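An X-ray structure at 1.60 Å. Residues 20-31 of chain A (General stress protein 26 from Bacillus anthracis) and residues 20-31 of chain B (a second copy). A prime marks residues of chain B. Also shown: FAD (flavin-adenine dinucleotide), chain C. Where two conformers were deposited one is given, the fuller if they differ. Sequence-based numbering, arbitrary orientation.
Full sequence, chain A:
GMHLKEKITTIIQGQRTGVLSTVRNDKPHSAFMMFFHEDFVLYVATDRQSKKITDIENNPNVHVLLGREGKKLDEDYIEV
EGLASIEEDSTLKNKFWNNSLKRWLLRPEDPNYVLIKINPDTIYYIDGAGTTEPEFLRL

Chain A 20-31: LSTVRNDKPHSA
Chain B (20-31) LSTVRNDKPHSA

A β-hairpin that packs against its own symmetry mate illustrates how polar groups can be satisfied by several sources: its own backbone, the partner chain and a bound ligand. The two copies of residues 20–31 in this general stress protein are such a case. In each chain, one strand, from Leu20 onward, leads into a turn that includes Asn25 and Asp26, both with positive phi (57/44 and 69/23), and a second strand returns through Ala31. The remaining residues are extended, with phi from -78 to -142° and psi from 102 to 172°. Backbone pairing is reciprocal: Leu20 N to Ala31 O (2.8 Å) and Ala31 N to Leu20 O (3.0 Å), Thr22 N to His29 O (2.8 Å) and His29 N to Thr22 O (2.9 Å), Arg24 N to Lys27 O (2.7 Å) and Lys27 N to Arg24 O (3.1 Å). No backbone hydrogen bond crosses between the two stretches; the hairpins meet largely through side chains.

An exact two-fold axis relates the copies. The first strand approaches the second strand of the partner to 5.8 Å between axes, their directions 141° apart. Thr22 CA lies 5.5 Å from Pro28′ CA, and the axis repeats this for Pro28 and Thr22′. Alternation sends Ser21, Val23, Pro28 and Ser30 toward the partner, while Leu20, Thr22 and His29 point away.

The polar centre is a cluster of four serine hydroxyls. Ser21 (chi1 -57°, m) and Ser30 (chi1 -69°, m, one of two deposited conformers) hydrogen-bond within each chain, OG to OG 2.7 Å. Across the interface, Ser21 OG meets Ser30′ OG at a very short 2.4 Å, and symmetry supplies the same bond from Ser30 OG to Ser21′ OG. Each hydroxyl thus has one partner in its own chain and one in the other, and in every pair either oxygen could donate.

Beside this cluster the contact is apolar. Val23 (chi1 179°, t) places CG2 3.7 Å from Pro28′ CD. The proline, its ring C-gamma endo, also sets Pro28′ CG 3.4 Å from Ser21 O. Proline has no amide hydrogen to leave unpaired, so its nitrogen can face Val23 CG2 without a donor being stranded.

The CA-to-CB bond of His29 points away from the partner, and its ring (chi1 180°, t; chi2 -89°) reaches FAD: His29 NE2 donates to FAD O3B at 2.9 Å, with a weak bond to FAD O2B at 3.3 Å. Near the turn, Arg24 (t, t, m, chi4 168°) grips the phosphate: Arg24 NH2 reaches FAD O1P at 2.7 Å, and NH1 makes a weak bond to FAD O1P at 3.2 Å. Thr22 OG1 (chi1 49°, p), Arg24 NE and His29 ND1 are satisfied elsewhere in the structure.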

ATOM      1  N   LEU A  20       1.281  -4.734  -2.441  1.00  6.29           N
ATOM      2  CA  LEU A  20       1.571  -5.858  -1.548  1.00  6.54           C
ATOM      3  C   LEU A  20       2.299  -5.313  -0.334  1.00  7.46           C
ATOM      4  O   LEU A  20       3.397  -4.726  -0.480  1.00  7.71           O
ATOM      5  CB  LEU A  20       2.504  -6.834  -2.288  1.00  5.68           C
ATOM      6  CG  LEU A  20       3.019  -8.031  -1.461  1.00  7.86           C
ATOM      7  CD1 LEU A  20       1.851  -8.916  -0.939  1.00  9.34           C
ATOM      8  CD2 LEU A  20       4.005  -8.921  -2.286  1.00  9.76           C
ATOM      9  N   SER A  21       1.708  -5.502   0.839  1.00  6.97           N
ATOM     10  CA  SER A  21       2.368  -5.026   2.078  1.00  5.97           C
ATOM     11  C   SER A  21       2.820  -6.229   2.903  1.00  6.69           C
ATOM     12  O   SER A  21       2.150  -7.261   3.001  1.00  6.60           O
ATOM     13  CB  SER A  21       1.351  -4.245   2.898  1.00  6.62           C
ATOM     14  OG  SER A  21       0.854  -3.180   2.076  1.00  9.83           O
ATOM     15  N   THR A  22       3.988  -6.079   3.512  1.00  6.47           N
ATOM     16  CA  THR A  22       4.625  -7.088   4.348  1.00  7.26           C
ATOM     17  C   THR A  22       5.164  -6.397   5.585  1.00  8.00           C
ATOM     18  O   THR A  22       5.071  -5.151   5.722  1.00  8.67           O
ATOM     19  CB  THR A  22       5.844  -7.719   3.603  1.00  7.14           C
ATOM     20  OG1 THR A  22       6.667  -6.643   3.078  1.00 10.32           O
ATOM     21  CG2 THR A  22       5.375  -8.614   2.436  1.00  9.68           C
ATOM     22  N   VAL A  23       5.637  -7.207   6.549  1.00  8.52           N
ATOM     23  CA  VAL A  23       6.349  -6.684   7.722  1.00 10.70           C
ATOM     24  C   VAL A  23       7.833  -6.964   7.559  1.00 13.72           C
ATOM     25  O   VAL A  23       8.203  -8.095   7.213  1.00 15.27           O
ATOM     26  CB  VAL A  23       5.860  -7.351   9.010  1.00 12.15           C
ATOM     27  CG1 VAL A  23       6.641  -6.786  10.232  1.00 13.54           C
ATOM     28  CG2 VAL A  23       4.389  -7.159   9.169  1.00 13.85           C
ATOM     29  N   ARG A  24       8.664  -5.941   7.776  1.00 12.91           N
ATOM     30  CA  ARG A  24      10.117  -5.947   7.459  1.00 15.39           C
ATOM     31  C   ARG A  24      10.765  -5.420   8.707  1.00 16.95           C
ATOM     32  O   ARG A  24      10.734  -4.210   8.983  1.00 16.39           O
ATOM     33  CB  ARG A  24      10.453  -5.028   6.267  1.00 15.31           C
ATOM     34  CG  ARG A  24      11.971  -4.937   5.942  1.00 16.63           C
ATOM     35  CD  ARG A  24      12.282  -4.331   4.582  1.00 18.01           C
ATOM     36  NE  ARG A  24      11.600  -5.059   3.545  1.00 16.26           N
ATOM     37  CZ  ARG A  24      11.473  -4.675   2.271  1.00 16.87           C
ATOM     38  NH1 ARG A  24      12.047  -3.558   1.821  1.00 21.35           N
ATOM     39  NH2 ARG A  24      10.789  -5.453   1.451  1.00 20.54           N
ATOM     40  N   ASN A  25      11.326  -6.325   9.487  1.00 19.28           N
ATOM     41  CA  ASN A  25      12.005  -5.910  10.711  1.00 19.78           C
ATOM     42  C   ASN A  25      11.089  -5.120  11.648  1.00 19.61           C
ATOM     43  O   ASN A  25      11.465  -4.046  12.160  1.00 19.01           O
ATOM     44  CB  ASN A  25      13.220  -5.059  10.341  1.00 21.04           C
ATOM     45  CG  ASN A  25      14.303  -5.864   9.711  1.00 25.15           C
ATOM     46  OD1 ASN A  25      14.565  -7.002  10.122  1.00 28.38           O
ATOM     47  ND2 ASN A  25      14.937  -5.297   8.684  1.00 27.20           N
ATOM     48  N   ASP A  26       9.859  -5.615  11.819  1.00 18.95           N
ATOM     49  CA  ASP A  26       8.913  -5.008  12.750  1.00 17.86           C
ATOM     50  C   ASP A  26       8.427  -3.603  12.263  1.00 15.83           C
ATOM     51  O   ASP A  26       7.994  -2.754  13.037  1.00 17.87           O
ATOM     52  CB  ASP A  26       9.594  -4.938  14.109  1.00 19.83           C
ATOM     53  CG  ASP A  26       8.625  -4.941  15.265  1.00 24.48           C
ATOM     54  OD1 ASP A  26       7.431  -5.247  15.059  1.00 31.47           O
ATOM     55  OD2 ASP A  26       9.067  -4.637  16.404  1.00 30.95           O
ATOM     56  N   LYS A  27       8.518  -3.373  10.959  1.00 12.51           N
ATOM     57  CA  LYS A  27       7.996  -2.145  10.349  1.00  9.98           C
ATOM     58  C   LYS A  27       7.244  -2.539   9.077  1.00  8.53           C
ATOM     59  O   LYS A  27       7.556  -3.571   8.470  1.00  9.93           O
ATOM     60  CB  LYS A  27       9.148  -1.228   9.957  1.00 10.90           C
ATOM     61  CG  LYS A  27      10.017  -0.855  11.151  1.00 11.36           C
ATOM     62  CD  LYS A  27      11.080   0.134  10.731  1.00 18.29           C
ATOM     63  CE  LYS A  27      11.849  -0.265   9.510  1.00 23.79           C
ATOM     64  NZ  LYS A  27      13.040   0.665   9.380  1.00 26.91           N
ATOM     65  N   PRO A  28       6.227  -1.757   8.701  1.00  7.21           N
ATOM     66  CA  PRO A  28       5.488  -2.097   7.489  1.00  7.16           C
ATOM     67  C   PRO A  28       6.262  -1.677   6.226  1.00  7.39           C
ATOM     68  O   PRO A  28       7.021  -0.694   6.213  1.00  7.79           O
ATOM     69  CB  PRO A  28       4.196  -1.268   7.609  1.00  8.54           C
ATOM     70  CG  PRO A  28       4.684   0.015   8.342  1.00  6.12           C
ATOM     71  CD  PRO A  28       5.863  -0.443   9.269  1.00  6.74           C
ATOM     72  N   HIS A  29       6.064  -2.445   5.169  1.00  8.31           N
ATOM     73  CA  HIS A  29       6.626  -2.109   3.858  1.00  7.87           C
ATOM     74  C   HIS A  29       5.599  -2.430   2.806  1.00  9.13           C
ATOM     75  O   HIS A  29       5.008  -3.517   2.822  1.00 10.77           O
ATOM     76  CB  HIS A  29       7.864  -2.926   3.565  1.00  9.31           C
ATOM     77  CG  HIS A  29       8.449  -2.603   2.226  1.00 12.42           C
ATOM     78  ND1 HIS A  29       8.073  -3.252   1.062  1.00 12.92           N
ATOM     79  CD2 HIS A  29       9.361  -1.664   1.862  1.00 15.40           C
ATOM     80  CE1 HIS A  29       8.758  -2.747   0.046  1.00 13.58           C
ATOM     81  NE2 HIS A  29       9.550  -1.784   0.511  1.00 14.74           N
ATOM     82  N   SER A  30       5.460  -1.552   1.829  0.70  8.45           N
ATOM     83  CA  SER A  30       4.492  -1.759   0.761  0.70  7.25           C
ATOM     84  C   SER A  30       5.156  -1.519  -0.583  0.70  7.06           C
ATOM     85  O   SER A  30       5.962  -0.627  -0.724  0.70  7.16           O
ATOM     86  CB  SER A  30       3.325  -0.796   0.889  0.70  8.24           C
ATOM     87  OG  SER A  30       2.543  -1.121   2.019  0.70 10.86           O
ATOM     88  N   ALA A  31       4.742  -2.281  -1.584  1.00  7.88           N
ATOM     89  CA  ALA A  31       5.295  -2.134  -2.934  1.00  7.45           C
ATOM     90  C   ALA A  31       4.159  -2.319  -3.932  1.00  8.17           C
ATOM     91  O   ALA A  31       3.254  -3.146  -3.728  1.00  9.09           O
ATOM     92  CB  ALA A  31       6.390  -3.181  -3.185  1.00  8.74           C
TER
ATOM     93  N   LEU B  20      -1.052   4.461   3.001  1.00  6.29           N
ATOM     94  CA  LEU B  20      -0.434   4.501   4.328  1.00  6.54           C
ATOM     95  C   LEU B  20      -0.436   3.092   4.886  1.00  7.46           C
ATOM     96  O   LEU B  20      -1.525   2.493   5.057  1.00  7.71           O
ATOM     97  CB  LEU B  20      -1.298   5.396   5.235  1.00  5.68           C
ATOM     98  CG  LEU B  20      -0.869   5.467   6.716  1.00  7.86           C
ATOM     99  CD1 LEU B  20       0.577   6.021   6.872  1.00  9.34           C
ATOM    100  CD2 LEU B  20      -1.847   6.348   7.560  1.00  9.76           C
ATOM    101  N   SER B  21       0.750   2.570   5.170  1.00  6.97           N
ATOM    102  CA  SER B  21       0.834   1.207   5.748  1.00  5.97           C
ATOM    103  C   SER B  21       1.311   1.301   7.195  1.00  6.69           C
ATOM    104  O   SER B  21       2.172   2.106   7.563  1.00  6.60           O
ATOM    105  CB  SER B  21       1.864   0.411   4.960  1.00  6.62           C
ATOM    106  OG  SER B  21       1.462   0.418   3.583  1.00  9.83           O
ATOM    107  N   THR B  22       0.733   0.447   8.029  1.00  6.47           N
ATOM    108  CA  THR B  22       1.022   0.353   9.454  1.00  7.26           C
ATOM    109  C   THR B  22       1.135  -1.116   9.811  1.00  8.00           C
ATOM    110  O   THR B  22       0.932  -2.009   8.949  1.00  8.67           O
ATOM    111  CB  THR B  22      -0.162   0.941  10.286  1.00  7.14           C
ATOM    112  OG1 THR B  22      -1.400   0.360   9.796  1.00 10.32           O
ATOM    113  CG2 THR B  22      -0.229   2.477  10.141  1.00  9.68           C
ATOM    114  N   VAL B  23       1.566  -1.384  11.056  1.00  8.52           N
ATOM    115  CA  VAL B  23       1.558  -2.748  11.603  1.00 10.70           C
ATOM    116  C   VAL B  23       0.412  -2.870  12.594  1.00 13.72           C
ATOM    117  O   VAL B  23       0.250  -1.987  13.447  1.00 15.27           O
ATOM    118  CB  VAL B  23       2.869  -3.061  12.327  1.00 12.15           C
ATOM    119  CG1 VAL B  23       2.826  -4.505  12.906  1.00 13.54           C
ATOM    120  CG2 VAL B  23       4.028  -2.881  11.405  1.00 13.85           C
ATOM    121  N   ARG B  24      -0.386  -3.933  12.458  1.00 12.91           N
ATOM    122  CA  ARG B  24      -1.675  -4.122  13.174  1.00 15.39           C
ATOM    123  C   ARG B  24      -1.593  -5.521  13.713  1.00 16.95           C
ATOM    124  O   ARG B  24      -1.752  -6.504  12.972  1.00 16.39           O
ATOM    125  CB  ARG B  24      -2.886  -3.997  12.227  1.00 15.31           C
ATOM    126  CG  ARG B  24      -4.258  -4.263  12.910  1.00 16.63           C
ATOM    127  CD  ARG B  24      -5.458  -3.808  12.095  1.00 18.01           C
ATOM    128  NE  ARG B  24      -5.336  -2.413  11.766  1.00 16.26           N
ATOM    129  CZ  ARG B  24      -6.090  -1.746  10.886  1.00 16.87           C
ATOM    130  NH1 ARG B  24      -7.106  -2.335  10.254  1.00 21.35           N
ATOM    131  NH2 ARG B  24      -5.825  -0.468  10.681  1.00 20.54           N
ATOM    132  N   ASN B  25      -1.309  -5.624  14.998  1.00 19.28           N
ATOM    133  CA  ASN B  25      -1.231  -6.941  15.623  1.00 19.78           C
ATOM    134  C   ASN B  25      -0.212  -7.853  14.937  1.00 19.61           C
ATOM    135  O   ASN B  25      -0.505  -9.026  14.627  1.00 19.01           O
ATOM    136  CB  ASN B  25      -2.614  -7.592  15.583  1.00 21.04           C
ATOM    137  CG  ASN B  25      -3.577  -6.930  16.506  1.00 25.15           C
ATOM    138  OD1 ASN B  25      -3.214  -6.537  17.622  1.00 28.38           O
ATOM    139  ND2 ASN B  25      -4.818  -6.772  16.047  1.00 27.20           N
ATOM    140  N   ASP B  26       0.965  -7.296  14.638  1.00 18.95           N
ATOM    141  CA  ASP B  26       2.055  -8.075  14.059  1.00 17.86           C
ATOM    142  C   ASP B  26       1.743  -8.528  12.595  1.00 15.83           C
ATOM    143  O   ASP B  26       2.282  -9.503  12.080  1.00 17.87           O
ATOM    144  CB  ASP B  26       2.308  -9.258  14.982  1.00 19.83           C
ATOM    145  CG  ASP B  26       3.720  -9.784  14.908  1.00 24.48           C
ATOM    146  OD1 ASP B  26       4.597  -9.099  14.339  1.00 31.47           O
ATOM    147  OD2 ASP B  26       3.960 -10.901  15.436  1.00 30.95           O
ATOM    148  N   LYS B  27       0.849  -7.800  11.937  1.00 12.51           N
ATOM    149  CA  LYS B  27       0.543  -8.040  10.522  1.00  9.98           C
ATOM    150  C   LYS B  27       0.487  -6.682   9.819  1.00  8.53           C
ATOM    151  O   LYS B  27       0.189  -5.668  10.461  1.00  9.93           O
ATOM    152  CB  LYS B  27      -0.824  -8.701  10.390  1.00 10.90           C
ATOM    153  CG  LYS B  27      -0.896 -10.024  11.141  1.00 11.36           C
ATOM    154  CD  LYS B  27      -2.231 -10.688  10.896  1.00 18.29           C
ATOM    155  CE  LYS B  27      -3.415  -9.795  11.105  1.00 23.79           C
ATOM    156  NZ  LYS B  27      -4.662 -10.658  11.098  1.00 26.91           N
ATOM    157  N   PRO B  28       0.821  -6.650   8.525  1.00  7.21           N
ATOM    158  CA  PRO B  28       0.775  -5.373   7.819  1.00  7.16           C
ATOM    159  C   PRO B  28      -0.669  -4.994   7.443  1.00  7.39           C
ATOM    160  O   PRO B  28      -1.534  -5.850   7.197  1.00  7.79           O
ATOM    161  CB  PRO B  28       1.593  -5.637   6.542  1.00  8.54           C
ATOM    162  CG  PRO B  28       1.284  -7.133   6.245  1.00  6.12           C
ATOM    163  CD  PRO B  28       1.055  -7.809   7.641  1.00  6.74           C
ATOM    164  N   HIS B  29      -0.916  -3.695   7.414  1.00  8.31           N
ATOM    165  CA  HIS B  29      -2.203  -3.167   6.954  1.00  7.87           C
ATOM    166  C   HIS B  29      -1.941  -1.933   6.133  1.00  9.13           C
ATOM    167  O   HIS B  29      -1.173  -1.057   6.551  1.00 10.77           O
ATOM    168  CB  HIS B  29      -3.084  -2.775   8.118  1.00  9.31           C
ATOM    169  CG  HIS B  29      -4.401  -2.225   7.668  1.00 12.42           C
ATOM    170  ND1 HIS B  29      -4.608  -0.881   7.407  1.00 12.92           N
ATOM    171  CD2 HIS B  29      -5.575  -2.853   7.393  1.00 15.40           C
ATOM    172  CE1 HIS B  29      -5.864  -0.704   7.026  1.00 13.58           C
ATOM    173  NE2 HIS B  29      -6.471  -1.888   7.015  1.00 14.74           N
ATOM    174  N   SER B  30      -2.654  -1.796   5.030  0.70  8.45           N
ATOM    175  CA  SER B  30      -2.480  -0.642   4.158  0.70  7.25           C
ATOM    176  C   SER B  30      -3.835  -0.056   3.810  0.70  7.06           C
ATOM    177  O   SER B  30      -4.785  -0.777   3.600  0.70  7.16           O
ATOM    178  CB  SER B  30      -1.789  -1.035   2.865  0.70  8.24           C
ATOM    179  OG  SER B  30      -0.443  -1.383   3.113  0.70 10.86           O
ATOM    180  N   ALA B  31      -3.886   1.261   3.675  1.00  7.88           N
ATOM    181  CA  ALA B  31      -5.136   1.944   3.324  1.00  7.45           C
ATOM    182  C   ALA B  31      -4.799   3.082   2.368  1.00  8.17           C
ATOM    183  O   ALA B  31      -3.755   3.744   2.503  1.00  9.09           O
ATOM    184  CB  ALA B  31      -5.819   2.500   4.582  1.00  8.74           C
TER
HETATM  185  PA  FAD C 139      13.986  -4.696  -3.403  1.00 26.96           P
HETATM  186  O1A FAD C 139      14.409  -6.062  -2.884  1.00 26.85           O
HETATM  187  O2A FAD C 139      14.538  -4.365  -4.778  1.00 34.13           O
HETATM  188  O5B FAD C 139      14.552  -3.481  -2.459  1.00 25.97           O
HETATM  189  C5B FAD C 139      14.057  -2.191  -2.729  1.00 28.89           C
HETATM  190  C4B FAD C 139      13.418  -1.773  -1.421  1.00 32.16           C
HETATM  191  O4B FAD C 139      14.472  -1.509  -0.471  1.00 35.18           O
HETATM  192  C3B FAD C 139      12.592  -0.507  -1.625  1.00 33.26           C
HETATM  193  O3B FAD C 139      11.200  -0.812  -1.704  1.00 30.24           O
HETATM  194  C2B FAD C 139      13.040   0.373  -0.458  1.00 35.36           C
HETATM  195  O2B FAD C 139      12.168   0.212   0.648  1.00 37.96           O
HETATM  196  C1B FAD C 139      14.426  -0.149  -0.073  1.00 37.48           C
HETATM  197  N9A FAD C 139      15.499   0.597  -0.777  1.00 42.33           N
HETATM  198  C8A FAD C 139      15.383   1.237  -1.990  1.00 44.46           C
HETATM  199  N7A FAD C 139      16.571   1.813  -2.298  1.00 46.69           N
HETATM  200  C5A FAD C 139      17.450   1.544  -1.314  1.00 44.69           C
HETATM  201  C6A FAD C 139      18.787   1.908  -1.161  1.00 45.58           C
HETATM  202  N6A FAD C 139      19.286   2.881  -1.938  1.00 46.13           N
HETATM  203  N1A FAD C 139      19.447   1.494  -0.016  1.00 46.87           N
HETATM  204  C2A FAD C 139      18.790   0.732   0.947  1.00 47.16           C
HETATM  205  N3A FAD C 139      17.455   0.374   0.779  1.00 45.83           N
HETATM  206  C4A FAD C 139      16.797   0.778  -0.344  1.00 43.99           C
HETATM  207  N1  FAD C 139       8.385  -5.751  -9.108  1.00 11.23           N
HETATM  208  C2  FAD C 139       8.273  -7.119  -9.244  1.00 11.46           C
HETATM  209  O2  FAD C 139       9.261  -7.768  -8.888  1.00 12.36           O
HETATM  210  N3  FAD C 139       7.114  -7.706  -9.697  1.00 10.74           N
HETATM  211  C4  FAD C 139       6.039  -6.931 -10.076  1.00 10.94           C
HETATM  212  O4  FAD C 139       4.980  -7.482 -10.494  1.00 11.66           O
HETATM  213  C4X FAD C 139       6.150  -5.527 -10.013  1.00  9.21           C
HETATM  214  N5  FAD C 139       5.075  -4.748 -10.409  1.00  9.25           N
HETATM  215  C5X FAD C 139       5.205  -3.367 -10.343  1.00  9.39           C
HETATM  216  C6  FAD C 139       4.104  -2.604 -10.777  1.00 10.34           C
HETATM  217  C7  FAD C 139       4.225  -1.214 -10.676  1.00 11.03           C
HETATM  218  C7M FAD C 139       3.057  -0.380 -11.146  1.00 12.62           C
HETATM  219  C8  FAD C 139       5.395  -0.611 -10.167  1.00 12.23           C
HETATM  220  C8M FAD C 139       5.540   0.897 -10.024  1.00 14.67           C
HETATM  221  C9  FAD C 139       6.459  -1.390  -9.693  1.00  9.94           C
HETATM  222  C9A FAD C 139       6.367  -2.792  -9.798  1.00  9.04           C
HETATM  223  N10 FAD C 139       7.423  -3.583  -9.359  1.00  9.82           N
HETATM  224  C10 FAD C 139       7.317  -4.967  -9.493  1.00  9.02           C
HETATM  225  C1' FAD C 139       8.632  -3.054  -8.662  1.00 10.22           C
HETATM  226  C2' FAD C 139       8.544  -3.123  -7.129  1.00  9.39           C
HETATM  227  O2' FAD C 139       7.430  -2.369  -6.644  1.00  9.86           O
HETATM  228  C3' FAD C 139       9.811  -2.478  -6.562  1.00 13.92           C
HETATM  229  O3' FAD C 139      10.923  -3.202  -7.117  1.00 18.61           O
HETATM  230  C4' FAD C 139       9.843  -2.538  -5.041  1.00 17.57           C
HETATM  231  O4' FAD C 139      10.900  -1.691  -4.483  1.00 18.19           O
HETATM  232  C5' FAD C 139      10.059  -3.986  -4.568  1.00 19.01           C
HETATM  233  O5' FAD C 139      10.148  -3.998  -3.151  1.00 22.44           O
HETATM  234  P   FAD C 139      11.275  -4.986  -2.558  1.00 26.34           P
HETATM  235  O1P FAD C 139      11.496  -4.730  -1.071  1.00 31.03           O
HETATM  236  O2P FAD C 139      11.070  -6.414  -2.976  1.00 22.94           O
HETATM  237  O3P FAD C 139      12.456  -4.354  -3.434  1.00 28.94           O